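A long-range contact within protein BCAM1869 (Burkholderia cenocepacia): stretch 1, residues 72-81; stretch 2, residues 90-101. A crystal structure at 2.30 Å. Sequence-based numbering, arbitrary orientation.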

ATOM      1  N   ALA A  72       4.776  12.152 -15.997  1.00 53.47           N
ATOM      2  CA  ALA A  72       5.126  12.090 -14.588  1.00 50.79           C
ATOM      3  C   ALA A  72       4.757  10.719 -13.973  1.00 53.51           C
ATOM      4  O   ALA A  72       3.871  10.009 -14.467  1.00 53.59           O
ATOM      5  CB  ALA A  72       4.452  13.228 -13.817  1.00 50.83           C
ATOM      6  N   TYR A  73       5.474  10.341 -12.906  1.00 49.20           N
ATOM      7  CA  TYR A  73       5.220   9.121 -12.163  1.00 46.34           C
ATOM      8  C   TYR A  73       3.910   9.298 -11.409  1.00 49.19           C
ATOM      9  O   TYR A  73       3.735  10.306 -10.739  1.00 49.50           O
ATOM     10  CB  TYR A  73       6.383   8.796 -11.220  1.00 45.83           C
ATOM     11  CG  TYR A  73       6.188   7.501 -10.454  1.00 45.07           C
ATOM     12  CD1 TYR A  73       6.267   6.266 -11.099  1.00 46.83           C
ATOM     13  CD2 TYR A  73       5.938   7.508  -9.080  1.00 43.88           C
ATOM     14  CE1 TYR A  73       6.108   5.074 -10.401  1.00 44.91           C
ATOM     15  CE2 TYR A  73       5.734   6.315  -8.377  1.00 43.46           C
ATOM     16  CZ  TYR A  73       5.838   5.104  -9.041  1.00 49.69           C
ATOM     17  OH  TYR A  73       5.668   3.934  -8.359  1.00 53.18           O
ATOM     18  N   VAL A  74       2.968   8.385 -11.611  1.00 45.39           N
ATOM     19  CA  VAL A  74       1.655   8.432 -10.969  1.00 43.75           C
ATOM     20  C   VAL A  74       1.469   7.178 -10.075  1.00 46.05           C
ATOM     21  O   VAL A  74       1.762   6.086 -10.543  1.00 44.83           O
ATOM     22  CB  VAL A  74       0.522   8.562 -12.041  1.00 45.11           C
ATOM     23  CG1 VAL A  74      -0.851   8.258 -11.453  1.00 42.24           C
ATOM     24  CG2 VAL A  74       0.529   9.948 -12.665  1.00 45.71           C
ATOM     25  N   THR A  75       1.034   7.359  -8.801  1.00 40.13           N
ATOM     26  CA  THR A  75       0.696   6.273  -7.838  1.00 38.52           C
ATOM     27  C   THR A  75      -0.774   6.341  -7.477  1.00 40.53           C
ATOM     28  O   THR A  75      -1.316   7.423  -7.263  1.00 41.49           O
ATOM     29  CB  THR A  75       1.479   6.386  -6.532  1.00 46.89           C
ATOM     30  OG1 THR A  75       1.464   7.754  -6.139  1.00 47.47           O
ATOM     31  CG2 THR A  75       2.876   5.911  -6.663  1.00 49.15           C
ATOM     32  N   VAL A  76      -1.418   5.209  -7.437  1.00 35.75           N
ATOM     33  CA  VAL A  76      -2.831   5.072  -7.132  1.00 35.18           C
ATOM     34  C   VAL A  76      -2.979   3.799  -6.322  1.00 39.73           C
ATOM     35  O   VAL A  76      -2.587   2.708  -6.777  1.00 39.38           O
ATOM     36  CB  VAL A  76      -3.727   5.058  -8.417  1.00 39.10           C
ATOM     37  CG1 VAL A  76      -5.225   4.988  -8.065  1.00 37.20           C
ATOM     38  CG2 VAL A  76      -3.426   6.260  -9.338  1.00 40.82           C
ATOM     39  N   GLY A  77      -3.512   3.961  -5.122  1.00 35.67           N
ATOM     40  CA  GLY A  77      -3.748   2.855  -4.208  1.00 35.21           C
ATOM     41  C   GLY A  77      -5.093   2.970  -3.548  1.00 39.01           C
ATOM     42  O   GLY A  77      -5.669   4.049  -3.478  1.00 38.14           O
ATOM     43  N   TRP A  78      -5.638   1.852  -3.140  1.00 36.86           N
ATOM     44  CA  TRP A  78      -6.939   1.832  -2.493  1.00 37.08           C
ATOM     45  C   TRP A  78      -7.116   0.530  -1.734  1.00 41.38           C
ATOM     46  O   TRP A  78      -6.374  -0.450  -1.948  1.00 41.86           O
ATOM     47  CB  TRP A  78      -8.092   2.022  -3.531  1.00 35.65           C
ATOM     48  CG  TRP A  78      -8.211   0.898  -4.537  1.00 36.43           C
ATOM     49  CD1 TRP A  78      -9.110  -0.140  -4.508  1.00 39.02           C
ATOM     50  CD2 TRP A  78      -7.518   0.792  -5.800  1.00 35.42           C
ATOM     51  NE1 TRP A  78      -8.991  -0.902  -5.642  1.00 36.94           N
ATOM     52  CE2 TRP A  78      -8.024  -0.355  -6.458  1.00 38.01           C
ATOM     53  CE3 TRP A  78      -6.485   1.530  -6.416  1.00 35.57           C
ATOM     54  CZ2 TRP A  78      -7.521  -0.793  -7.696  1.00 36.21           C
ATOM     55  CZ3 TRP A  78      -5.967   1.079  -7.618  1.00 36.95           C
ATOM     56  CH2 TRP A  78      -6.500  -0.053  -8.263  1.00 37.33           C
ATOM     57  N   ASP A  79      -8.123   0.530  -0.862  1.00 38.95           N
ATOM     58  CA  ASP A  79      -8.618  -0.642  -0.139  1.00 39.38           C
ATOM     59  C   ASP A  79      -9.782  -1.216  -0.902  1.00 43.25           C
ATOM     60  O   ASP A  79     -10.606  -0.473  -1.471  1.00 42.44           O
ATOM     61  CB  ASP A  79      -9.028  -0.302   1.307  1.00 41.71           C
ATOM     62  CG  ASP A  79      -7.876   0.017   2.239  1.00 51.58           C
ATOM     63  OD1 ASP A  79      -6.704  -0.232   1.855  1.00 51.61           O
ATOM     64  OD2 ASP A  79      -8.138   0.491   3.356  1.00 61.78           O
ATOM     65  N   TRP A  80      -9.839  -2.549  -0.950  1.00 40.75           N
ATOM     66  CA  TRP A  80     -10.920  -3.255  -1.655  1.00 39.50           C
ATOM     67  C   TRP A  80     -11.513  -4.348  -0.768  1.00 41.48           C
ATOM     68  O   TRP A  80     -10.932  -4.716   0.231  1.00 41.09           O
ATOM     69  CB  TRP A  80     -10.415  -3.860  -2.985  1.00 36.95           C
ATOM     70  CG  TRP A  80      -9.244  -4.781  -2.768  1.00 38.14           C
ATOM     71  CD1 TRP A  80      -7.924  -4.443  -2.817  1.00 40.25           C
ATOM     72  CD2 TRP A  80      -9.292  -6.153  -2.325  1.00 38.71           C
ATOM     73  NE1 TRP A  80      -7.148  -5.511  -2.444  1.00 40.38           N
ATOM     74  CE2 TRP A  80      -7.962  -6.574  -2.129  1.00 42.09           C
ATOM     75  CE3 TRP A  80     -10.338  -7.078  -2.096  1.00 40.45           C
ATOM     76  CZ2 TRP A  80      -7.643  -7.862  -1.674  1.00 42.12           C
ATOM     77  CZ3 TRP A  80     -10.021  -8.353  -1.648  1.00 42.32           C
ATOM     78  CH2 TRP A  80      -8.690  -8.738  -1.449  1.00 42.88           C
ATOM     79  N   TYR A  81     -12.657  -4.868  -1.154  1.00 39.29           N
ATOM     80  CA  TYR A  81     -13.269  -6.011  -0.526  1.00 40.36           C
ATOM     81  C   TYR A  81     -13.934  -6.814  -1.603  1.00 46.10           C
ATOM     82  O   TYR A  81     -14.352  -6.281  -2.642  1.00 44.35           O
ATOM     83  CB  TYR A  81     -14.209  -5.702   0.669  1.00 42.95           C
ATOM     84  CG  TYR A  81     -15.475  -4.926   0.383  1.00 46.14           C
ATOM     85  CD1 TYR A  81     -16.654  -5.581   0.044  1.00 49.25           C
ATOM     86  CD2 TYR A  81     -15.523  -3.543   0.554  1.00 47.88           C
ATOM     87  CE1 TYR A  81     -17.832  -4.876  -0.194  1.00 51.24           C
ATOM     88  CE2 TYR A  81     -16.701  -2.827   0.334  1.00 49.74           C
ATOM     89  CZ  TYR A  81     -17.853  -3.500  -0.041  1.00 58.38           C
ATOM     90  OH  TYR A  81     -19.020  -2.807  -0.243  1.00 59.30           O
TER
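Stretch 2 90-101: VIAGGDVRSNVM

Stretch 2 runs antiparallel to stretch 1 and is held to it mainly by backbone hydrogen bonds. The tightest pair joins Gly77 and Arg97. Gly77 N donates to Arg97 O at 2.7 Å, nearly linear, and Arg97 N returns to Gly77 O at 2.8 Å. A second such pair joins Tyr81 and Val90: Tyr81 N to Val90 O is 3.0 Å, and Val90 N to Tyr81 O is 2.9 Å. Next to it, Ala92 N donates to Asp79 O at 3.0 Å.

Asn99 uses its side chain where the ladder ends. Its CB points toward stretch 1, and its amide reads the backbone there. Thr75 N donates to Asn99 OD1 at 2.8 Å, and Asn99 ND2 donates to Tyr73 O at 2.9 Å. A longer bond, Asn99 N to Thr75 O, measures 3.3 Å. One water bridges the two stretches. It lies 2.8 Å from Thr75 OG1 and accepts a weak hydrogen bond from Arg97 NH1 at 3.2 Å.

Stretch 1 is extended from Val74 to Tyr81. Stretch 2 is strand at Val90 and Ile91, at Arg97 and Ser98, and again from Val100. Between the first two segments the chain turns through Gly93 and Gly94, both with positive phi. Gly94 N to Ile91 O (3.1 Å) and Asp95 N to Ala92 O (3.2 Å) brace this turn. Before the turn, Trp80 faces Ile91 (CA to CA 4.6 Å). Beyond it the pairing resumes, shifted by three residues in stretch 2, and Val76 faces Ser98 (CA to CA 4.3 Å). These two are non-hydrogen-bonded pairs. Here CA-H...O contacts fill in: Trp80 CA to Val90 O is 3.1 Å, and Val76 CA to Arg97 O is 3.3 Å.

Gly77 leaves room for the arginine. An ideal CB on Gly77 would lie 2.8 Å from Arg97 NH1, a clash. The Arg97 side chain starts on the same sheet face as Val90 and Tyr81, and its end comes nearer to stretch 1.

Apolar packing completes the contact. Val90 CB sits over one face of the Tyr81 ring, 3.8 Å from its centroid, while Ala92 CB lies at the ring edge, 4.2 Å from Tyr81 CD2. Ile91 CD1 covers one face of the Trp78 indole, 4.2 Å from the centroid of its five-membered ring. Farther along, Val76 CG1 meets Val96 CG1 at 3.5 Å, and Val74 CG1 meets Val100 CG2 at 3.7 Å. Together the stretches bury 773 Å², both sides summed.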

ATOM      1  N   VAL A  90     -14.984  -4.540  -4.848  1.00 43.68           N
ATOM      2  CA  VAL A  90     -15.482  -3.214  -4.541  1.00 42.96           C
ATOM      3  C   VAL A  90     -14.354  -2.351  -3.970  1.00 47.56           C
ATOM      4  O   VAL A  90     -13.641  -2.806  -3.079  1.00 47.60           O
ATOM      5  CB  VAL A  90     -16.676  -3.289  -3.507  1.00 49.20           C
ATOM      6  CG1 VAL A  90     -17.307  -1.913  -3.256  1.00 48.63           C
ATOM      7  CG2 VAL A  90     -17.748  -4.311  -3.900  1.00 51.34           C
ATOM      8  N   ILE A  91     -14.264  -1.082  -4.413  1.00 44.42           N
ATOM      9  CA  ILE A  91     -13.391  -0.061  -3.841  1.00 42.61           C
ATOM     10  C   ILE A  91     -14.090   0.403  -2.592  1.00 51.01           C
ATOM     11  O   ILE A  91     -15.171   0.989  -2.687  1.00 53.59           O
ATOM     12  CB  ILE A  91     -13.076   1.113  -4.794  1.00 43.80           C
ATOM     13  CG1 ILE A  91     -12.457   0.601  -6.109  1.00 42.54           C
ATOM     14  CG2 ILE A  91     -12.123   2.119  -4.064  1.00 44.33           C
ATOM     15  CD1 ILE A  91     -11.938   1.643  -7.077  1.00 41.95           C
ATOM     16  N   ALA A  92     -13.512   0.102  -1.422  1.00 47.95           N
ATOM     17  CA  ALA A  92     -14.071   0.442  -0.125  1.00 49.17           C
ATOM     18  C   ALA A  92     -14.255   1.980   0.029  1.00 54.92           C
ATOM     19  O   ALA A  92     -13.287   2.747  -0.033  1.00 53.56           O
ATOM     20  CB  ALA A  92     -13.181  -0.119   0.977  1.00 49.52           C
ATOM     21  N   GLY A  93     -15.516   2.400   0.160  1.00 54.46           N
ATOM     22  CA  GLY A  93     -15.921   3.801   0.309  1.00 55.18           C
ATOM     23  C   GLY A  93     -15.697   4.672  -0.919  1.00 58.11           C
ATOM     24  O   GLY A  93     -15.879   5.894  -0.851  1.00 57.92           O
ATOM     25  N   GLY A  94     -15.279   4.046  -2.027  1.00 53.31           N
ATOM     26  CA  GLY A  94     -14.905   4.723  -3.268  1.00 51.91           C
ATOM     27  C   GLY A  94     -13.659   5.564  -3.049  1.00 55.83           C
ATOM     28  O   GLY A  94     -13.349   6.423  -3.869  1.00 57.51           O
ATOM     29  N   ASP A  95     -12.957   5.362  -1.901  1.00 50.34           N
ATOM     30  CA  ASP A  95     -11.761   6.101  -1.510  1.00 49.21           C
ATOM     31  C   ASP A  95     -10.565   5.631  -2.308  1.00 51.20           C
ATOM     32  O   ASP A  95     -10.307   4.441  -2.393  1.00 51.77           O
ATOM     33  CB  ASP A  95     -11.478   5.959  -0.008  1.00 51.13           C
ATOM     34  CG  ASP A  95     -12.483   6.662   0.882  1.00 73.29           C
ATOM     35  OD1 ASP A  95     -12.766   7.851   0.632  1.00 78.44           O
ATOM     36  OD2 ASP A  95     -12.945   6.038   1.873  1.00 80.78           O
ATOM     37  N   VAL A  96      -9.846   6.557  -2.905  1.00 46.78           N
ATOM     38  CA  VAL A  96      -8.688   6.251  -3.736  1.00 44.87           C
ATOM     39  C   VAL A  96      -7.596   7.199  -3.311  1.00 48.06           C
ATOM     40  O   VAL A  96      -7.822   8.415  -3.294  1.00 49.04           O
ATOM     41  CB  VAL A  96      -9.040   6.370  -5.255  1.00 47.56           C
ATOM     42  CG1 VAL A  96      -7.790   6.469  -6.120  1.00 46.05           C
ATOM     43  CG2 VAL A  96      -9.923   5.216  -5.719  1.00 46.95           C
ATOM     44  N   ARG A  97      -6.424   6.648  -2.945  1.00 41.41           N
ATOM     45  CA  ARG A  97      -5.277   7.445  -2.576  1.00 41.04           C
ATOM     46  C   ARG A  97      -4.345   7.512  -3.774  1.00 45.66           C
ATOM     47  O   ARG A  97      -4.054   6.484  -4.373  1.00 45.24           O
ATOM     48  CB  ARG A  97      -4.579   6.884  -1.329  1.00 40.26           C
ATOM     49  CG  ARG A  97      -3.481   7.808  -0.775  1.00 53.77           C
ATOM     50  CD  ARG A  97      -2.069   7.422  -1.214  1.00 57.07           C
ATOM     51  NE  ARG A  97      -1.750   6.092  -0.711  1.00 56.74           N
ATOM     52  CZ  ARG A  97      -1.415   5.047  -1.457  1.00 64.04           C
ATOM     53  NH1 ARG A  97      -1.232   5.187  -2.780  1.00 42.22           N
ATOM     54  NH2 ARG A  97      -1.189   3.872  -0.888  1.00 47.31           N
ATOM     55  N   SER A  98      -3.881   8.730  -4.125  1.00 41.52           N
ATOM     56  CA  SER A  98      -2.975   8.950  -5.250  1.00 41.06           C
ATOM     57  C   SER A  98      -2.172  10.217  -5.081  1.00 47.08           C
ATOM     58  O   SER A  98      -2.363  10.944  -4.108  1.00 48.45           O
ATOM     59  CB  SER A  98      -3.754   9.024  -6.568  1.00 43.03           C
ATOM     60  OG  SER A  98      -4.494  10.233  -6.622  1.00 46.29           O
ATOM     61  N   ASN A  99      -1.293  10.495  -6.066  1.00 44.24           N
ATOM     62  CA  ASN A  99      -0.493  11.718  -6.153  1.00 45.13           C
ATOM     63  C   ASN A  99      -1.070  12.587  -7.261  1.00 46.95           C
ATOM     64  O   ASN A  99      -0.368  13.418  -7.831  1.00 47.87           O
ATOM     65  CB  ASN A  99       1.000  11.400  -6.384  1.00 42.61           C
ATOM     66  CG  ASN A  99       1.330  10.783  -7.720  1.00 44.16           C
ATOM     67  OD1 ASN A  99       0.516  10.116  -8.364  1.00 42.88           O
ATOM     68  ND2 ASN A  99       2.580  10.938  -8.126  1.00 38.46           N
ATOM     69  N   VAL A 100      -2.347  12.358  -7.593  1.00 42.16           N
ATOM     70  CA  VAL A 100      -3.051  13.085  -8.652  1.00 41.31           C
ATOM     71  C   VAL A 100      -4.032  14.110  -8.107  1.00 47.17           C
ATOM     72  O   VAL A 100      -4.776  13.841  -7.175  1.00 46.04           O
ATOM     73  CB  VAL A 100      -3.796  12.129  -9.633  1.00 41.50           C
ATOM     74  CG1 VAL A 100      -4.637  12.899 -10.678  1.00 40.08           C
ATOM     75  CG2 VAL A 100      -2.827  11.162 -10.322  1.00 40.58           C
HETATM   76  N   MSE A 101      -4.087  15.258  -8.781  1.00 48.29           N
HETATM   77  CA  MSE A 101      -5.114  16.278  -8.621  1.00 50.05           C
HETATM   78  C   MSE A 101      -5.733  16.492  -9.991  1.00 54.69           C
HETATM   79  O   MSE A 101      -5.035  16.884 -10.940  1.00 54.45           O
HETATM   80  CB  MSE A 101      -4.573  17.591  -8.007  1.00 54.77           C
HETATM   81  CG  MSE A 101      -5.607  18.681  -7.951  1.00 63.83           C
HETATM   82 SE   MSE A 101      -7.171  18.205  -6.905  0.61 70.22          SE
HETATM   83  CE  MSE A 101      -6.460  18.426  -5.152  1.00 66.42           C
TER
HETATM   84  O   HOH W   1       0.173   7.936  -3.665  1.00 46.44           O